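Local coordinates for peroxiredoxin (Clostridioides difficile, PDB 6TSB), which hydrolyses chitin through this C-terminal family 18 glycosyl hydrolase domain of CotE, a bifunctional spore-coat protein whose other part is a peroxiredoxin, at the interface of chains A and B. Residues are numbered along the deposited sequence; one frame, centred on the assembly and turned at random. Chains: chain A/B, Peroxiredoxin.

Contact 1: the interface of chains A and B. Residues chain A 241, 245, 251, 254, 256; chain B 320, 324, 326.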
loop_
_atom_site.group_PDB
_atom_site.type_symbol
_atom_site.label_atom_id
_atom_site.label_comp_id
_atom_site.label_asym_id
_atom_site.label_seq_id
_atom_site.Cartn_x
_atom_site.Cartn_y
_atom_site.Cartn_z
ATOM N N VAL A 241 8.559 -13.189 22.526
ATOM C CA VAL A 241 8.027 -14.580 22.493
ATOM C C VAL A 241 9.159 -15.586 22.763
ATOM O O VAL A 241 8.934 -16.547 23.510
ATOM C CB VAL A 241 7.345 -14.872 21.163
ATOM C CG1 VAL A 241 6.743 -16.263 21.177
ATOM C CG2 VAL A 241 6.308 -13.813 20.848
ATOM N N GLU A 245 9.723 -18.076 25.985
ATOM C CA GLU A 245 9.721 -19.542 25.680
ATOM C C GLU A 245 10.940 -20.223 26.327
ATOM O O GLU A 245 10.768 -21.321 26.883
ATOM C CB GLU A 245 9.699 -19.781 24.170
ATOM C CG GLU A 245 8.298 -19.667 23.571
ATOM C CD GLU A 245 8.255 -19.725 22.055
ATOM O OE1 GLU A 245 9.251 -19.310 21.417
ATOM O OE2 GLU A 245 7.246 -20.196 21.530
ATOM N N SER A 251 4.625 -22.498 24.665
ATOM C CA SER A 251 4.250 -21.610 23.549
ATOM C C SER A 251 2.716 -21.404 23.566
ATOM O O SER A 251 2.306 -20.253 23.412
ATOM C CB SER A 251 4.803 -22.131 22.238
ATOM O OG SER A 251 4.217 -23.393 21.908
ATOM N N ILE A 254 1.078 -18.627 25.542
ATOM C CA ILE A 254 1.357 -17.226 25.153
ATOM C C ILE A 254 0.246 -16.688 24.249
ATOM O O ILE A 254 0.018 -17.296 23.188
ATOM C CB ILE A 254 2.702 -17.075 24.463
ATOM C CG1 ILE A 254 3.805 -17.686 25.330
ATOM C CG2 ILE A 254 2.893 -15.590 24.133
ATOM C CD1 ILE A 254 5.194 -17.211 24.992
ATOM N N LEU A 256 -0.591 -13.423 21.933
ATOM C CA LEU A 256 0.149 -12.301 21.309
ATOM C C LEU A 256 -0.782 -11.089 21.293
ATOM O O LEU A 256 -1.912 -11.209 20.798
ATOM C CB LEU A 256 0.615 -12.689 19.898
ATOM C CG LEU A 256 1.730 -11.813 19.322
ATOM C CD1 LEU A 256 2.562 -12.587 18.309
ATOM C CD2 LEU A 256 1.198 -10.530 18.711
ATOM N N TYR B 320 2.369 -15.675 12.537
ATOM C CA TYR B 320 3.402 -15.951 13.561
ATOM C C TYR B 320 2.777 -16.812 14.659
ATOM O O TYR B 320 3.427 -17.739 15.124
ATOM C CB TYR B 320 4.017 -14.641 14.056
ATOM C CG TYR B 320 5.203 -14.803 14.967
ATOM C CD1 TYR B 320 5.058 -15.163 16.304
ATOM C CD2 TYR B 320 6.493 -14.568 14.491
ATOM C CE1 TYR B 320 6.166 -15.290 17.136
ATOM C CE2 TYR B 320 7.607 -14.684 15.316
ATOM C CZ TYR B 320 7.445 -15.040 16.645
ATOM O OH TYR B 320 8.568 -15.153 17.423
ATOM N N ASN B 324 4.204 -20.612 14.967
ATOM C CA ASN B 324 4.975 -20.770 16.230
ATOM C C ASN B 324 4.203 -21.445 17.381
ATOM O O ASN B 324 4.767 -21.493 18.527
ATOM C CB ASN B 324 5.544 -19.424 16.634
ATOM C CG ASN B 324 6.630 -19.000 15.678
ATOM O OD1 ASN B 324 6.429 -18.089 14.882
ATOM N ND2 ASN B 324 7.786 -19.646 15.767
ATOM N N LEU B 326 1.615 -20.688 19.230
ATOM C CA LEU B 326 1.181 -19.837 20.377
ATOM C C LEU B 326 -0.287 -20.125 20.739
ATOM O O LEU B 326 -0.992 -20.848 20.012
ATOM C CB LEU B 326 1.374 -18.348 20.069
ATOM C CG LEU B 326 2.769 -17.870 19.645
ATOM C CD1 LEU B 326 2.897 -16.367 19.879
ATOM C CD2 LEU B 326 3.897 -18.593 20.362
HETATM O O HOH W 1 7.373 -20.883 19.014
#
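B:Leu326 extends its isobutyl group against helix 237-246 and strand 254-259 of chain A and meets A:Val241 tip to tip, an example of how a segment exchanged between two copies fits its host partly through apolar shape. The methyls lead: A:Val241 CG1 lies 3.8 Å from B:Leu326 CD2. On A:Val241 that methyl stands anti to the backbone N (chi1 -177°), which turns it out of helix 237-246 toward the leucine, while its other methyl, CG2, meets ring atom CE1 of B:Tyr320 at 4.0 Å. The two branches of the valine thus serve different partners. A:Leu256, on strand 254-259, brings in its CD1, which sits 4.1 Å from B:Leu326 CD1 and about equally near CD1 of the tyrosine. The side chains of A:Leu256 and B:Tyr320 run at about a right angle. B:Tyr320 itself swings its ring away from its own backbone N (chi1 -172°), and this carries the phenol from helix 311-323 across to the valine.

Backbone carbonyls border the apolar group. The main-chain oxygen of A:Ile254 lies 3.6 Å from B:Leu326 CB, and that of A:Ser251 also faces the start of the leucine. These contacts suggest that shape fit helps to place the leucine.

A water-mediated link also crosses here, through water 1. The carboxylate of A:Glu245 reaches it with OE2 at 2.6 Å, and the carbonyl oxygen B:Asn324 O holds it from the other chain at 2.7 Å. The extended glutamate crosses the leucine side chain at about a right angle on its way there. The water thereby joins the last turn of helix 237-246 to the turn that follows helix 311-323.

Within chain B, the amide of B:Asn324 folds back on the phenol ring: OD1 stands 3.3 Å above the ring plane of B:Tyr320, over its centre.

Contact 2: the interface of chains A and B. Residues chain A 331-332, 342-343, 346; chain B 40, 258, 260.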
loop_
_atom_site.group_PDB
_atom_site.type_symbol
_atom_site.label_atom_id
_atom_site.label_comp_id
_atom_site.label_asym_id
_atom_site.label_seq_id
_atom_site.Cartn_x
_atom_site.Cartn_y
_atom_site.Cartn_z
ATOM N N SER A 331 5.425 9.609 -21.155
ATOM C CA SER A 331 4.187 9.948 -20.404
ATOM C C SER A 331 3.373 10.929 -21.231
ATOM O O SER A 331 3.949 11.668 -22.042
ATOM C CB SER A 331 4.462 10.564 -19.051
ATOM O OG SER A 331 5.297 11.708 -19.169
ATOM N N TRP A 332 2.067 10.818 -21.046
ATOM C CA TRP A 332 1.012 11.788 -21.389
ATOM C C TRP A 332 0.410 12.231 -20.059
ATOM O O TRP A 332 -0.297 11.434 -19.451
ATOM C CB TRP A 332 -0.057 11.137 -22.282
ATOM C CG TRP A 332 -1.123 12.122 -22.622
ATOM C CD1 TRP A 332 -2.260 12.413 -21.924
ATOM C CD2 TRP A 332 -1.067 13.058 -23.703
ATOM N NE1 TRP A 332 -2.944 13.429 -22.534
ATOM C CE2 TRP A 332 -2.234 13.843 -23.628
ATOM C CE3 TRP A 332 -0.154 13.281 -24.736
ATOM C CZ2 TRP A 332 -2.506 14.848 -24.551
ATOM C CZ3 TRP A 332 -0.424 14.278 -25.644
ATOM C CH2 TRP A 332 -1.584 15.044 -25.547
ATOM N N LEU A 342 5.699 11.635 -10.786
ATOM C CA LEU A 342 5.636 10.482 -11.721
ATOM C C LEU A 342 6.840 10.518 -12.666
ATOM O O LEU A 342 7.461 9.486 -12.829
ATOM C CB LEU A 342 4.300 10.484 -12.460
ATOM C CG LEU A 342 3.086 10.357 -11.553
ATOM C CD1 LEU A 342 1.844 9.954 -12.330
ATOM C CD2 LEU A 342 3.356 9.394 -10.402
ATOM N N ALA A 343 7.191 11.682 -13.197
ATOM C CA ALA A 343 8.307 11.858 -14.142
ATOM C C ALA A 343 9.584 11.267 -13.535
ATOM O O ALA A 343 10.314 10.552 -14.253
ATOM C CB ALA A 343 8.462 13.320 -14.482
ATOM N N MET A 346 9.449 7.461 -13.358
ATOM C CA MET A 346 9.614 6.980 -14.751
ATOM C C MET A 346 11.085 7.141 -15.182
ATOM O O MET A 346 11.653 6.190 -15.758
ATOM C CB MET A 346 8.659 7.740 -15.678
ATOM C CG MET A 346 8.730 7.278 -17.098
ATOM S SD MET A 346 7.480 8.067 -18.123
ATOM C CE MET A 346 8.342 9.612 -18.412
ATOM N N GLU B 40 8.479 12.890 -22.461
ATOM C CA GLU B 40 7.096 13.324 -22.175
ATOM C C GLU B 40 6.543 14.150 -23.329
ATOM O O GLU B 40 7.300 14.928 -23.943
ATOM C CB GLU B 40 7.012 14.158 -20.901
ATOM C CG GLU B 40 7.669 13.502 -19.709
ATOM C CD GLU B 40 7.478 14.230 -18.385
ATOM O OE1 GLU B 40 8.379 15.037 -18.021
ATOM O OE2 GLU B 40 6.442 13.991 -17.729
ATOM N N ILE B 258 2.831 5.743 -20.608
ATOM C CA ILE B 258 2.205 5.724 -19.254
ATOM C C ILE B 258 1.333 6.966 -19.104
ATOM O O ILE B 258 1.805 8.082 -19.325
ATOM C CB ILE B 258 3.302 5.675 -18.183
ATOM C CG1 ILE B 258 4.283 4.533 -18.471
ATOM C CG2 ILE B 258 2.703 5.590 -16.779
ATOM C CD1 ILE B 258 5.537 4.596 -17.656
ATOM N N PHE B 260 -0.315 9.918 -16.912
ATOM C CA PHE B 260 -0.096 10.699 -15.670
ATOM C C PHE B 260 -1.433 11.297 -15.276
ATOM O O PHE B 260 -1.488 12.365 -14.691
ATOM C CB PHE B 260 0.976 11.762 -15.871
ATOM C CG PHE B 260 2.387 11.245 -15.848
ATOM C CD1 PHE B 260 2.668 9.892 -15.783
ATOM C CD2 PHE B 260 3.450 12.119 -15.927
ATOM C CE1 PHE B 260 3.989 9.448 -15.765
ATOM C CE2 PHE B 260 4.765 11.680 -15.903
ATOM C CZ PHE B 260 5.032 10.339 -15.815
#
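The ring of B:Phe260 is sandwiched between two elements of chain A. Over the centre of one face lies A:Leu342 CB, from helix 341-351, 3.4 Å from the ring centroid; over the opposite face lies A:Ser331 CB, from strand 328-332, at 3.3 Å. Around the far end of the ring, A:Ala343 brings its backbone N and CA to CE2, and A:Met346 SD stands 4.1 Å from CZ, its side chain crossing the phenylalanine at about a right angle. The same sulfur touches B:Ile258 CD1.

On A:Ser331, the hydroxyl sits between the backbone N and the carbonyl carbon (chi1 55°), and from there OG donates to B:Glu40 OE2 at 2.9 Å. The carboxylate accepts with its anti lone pair, the one directed away from its other oxygen.

Main-chain bonds complete the join. A:Trp332 N donates to B:Ile258 O at 3.2 Å. B:Phe260 N returns a bond to A:Trp332 O at 3.0 Å.

A:Ser331 pairs in parallel with both B:Glu40 and B:Ile258, so strand 328-332 of one chain lies between strands 37-43 and 254-259 of the other, paired with both. It thereby closes the partner's catalytic barrel and brings in A:Trp332, probably the conserved tryptophan that floors the substrate site of family 18 chitinases.

In contact 1 and contact 2 the centres of their C-alpha atoms are about 47 Å apart, yet they report one exchange made in both directions. In contact 1 the donor is chain B, whose helix 311-323 and following turn enter chain A; in contact 2 chain A returns strand 328-332 and helix 341-351. Strand 254-259 is the shared receiving element, chain A's copy in one and chain B's in the other. Two-fold symmetry gives each a twin, so each barrel is completed by its partner's C-terminal part. This looks like a domain-swapped dimer; the structure alone does not show whether it forms on the spore.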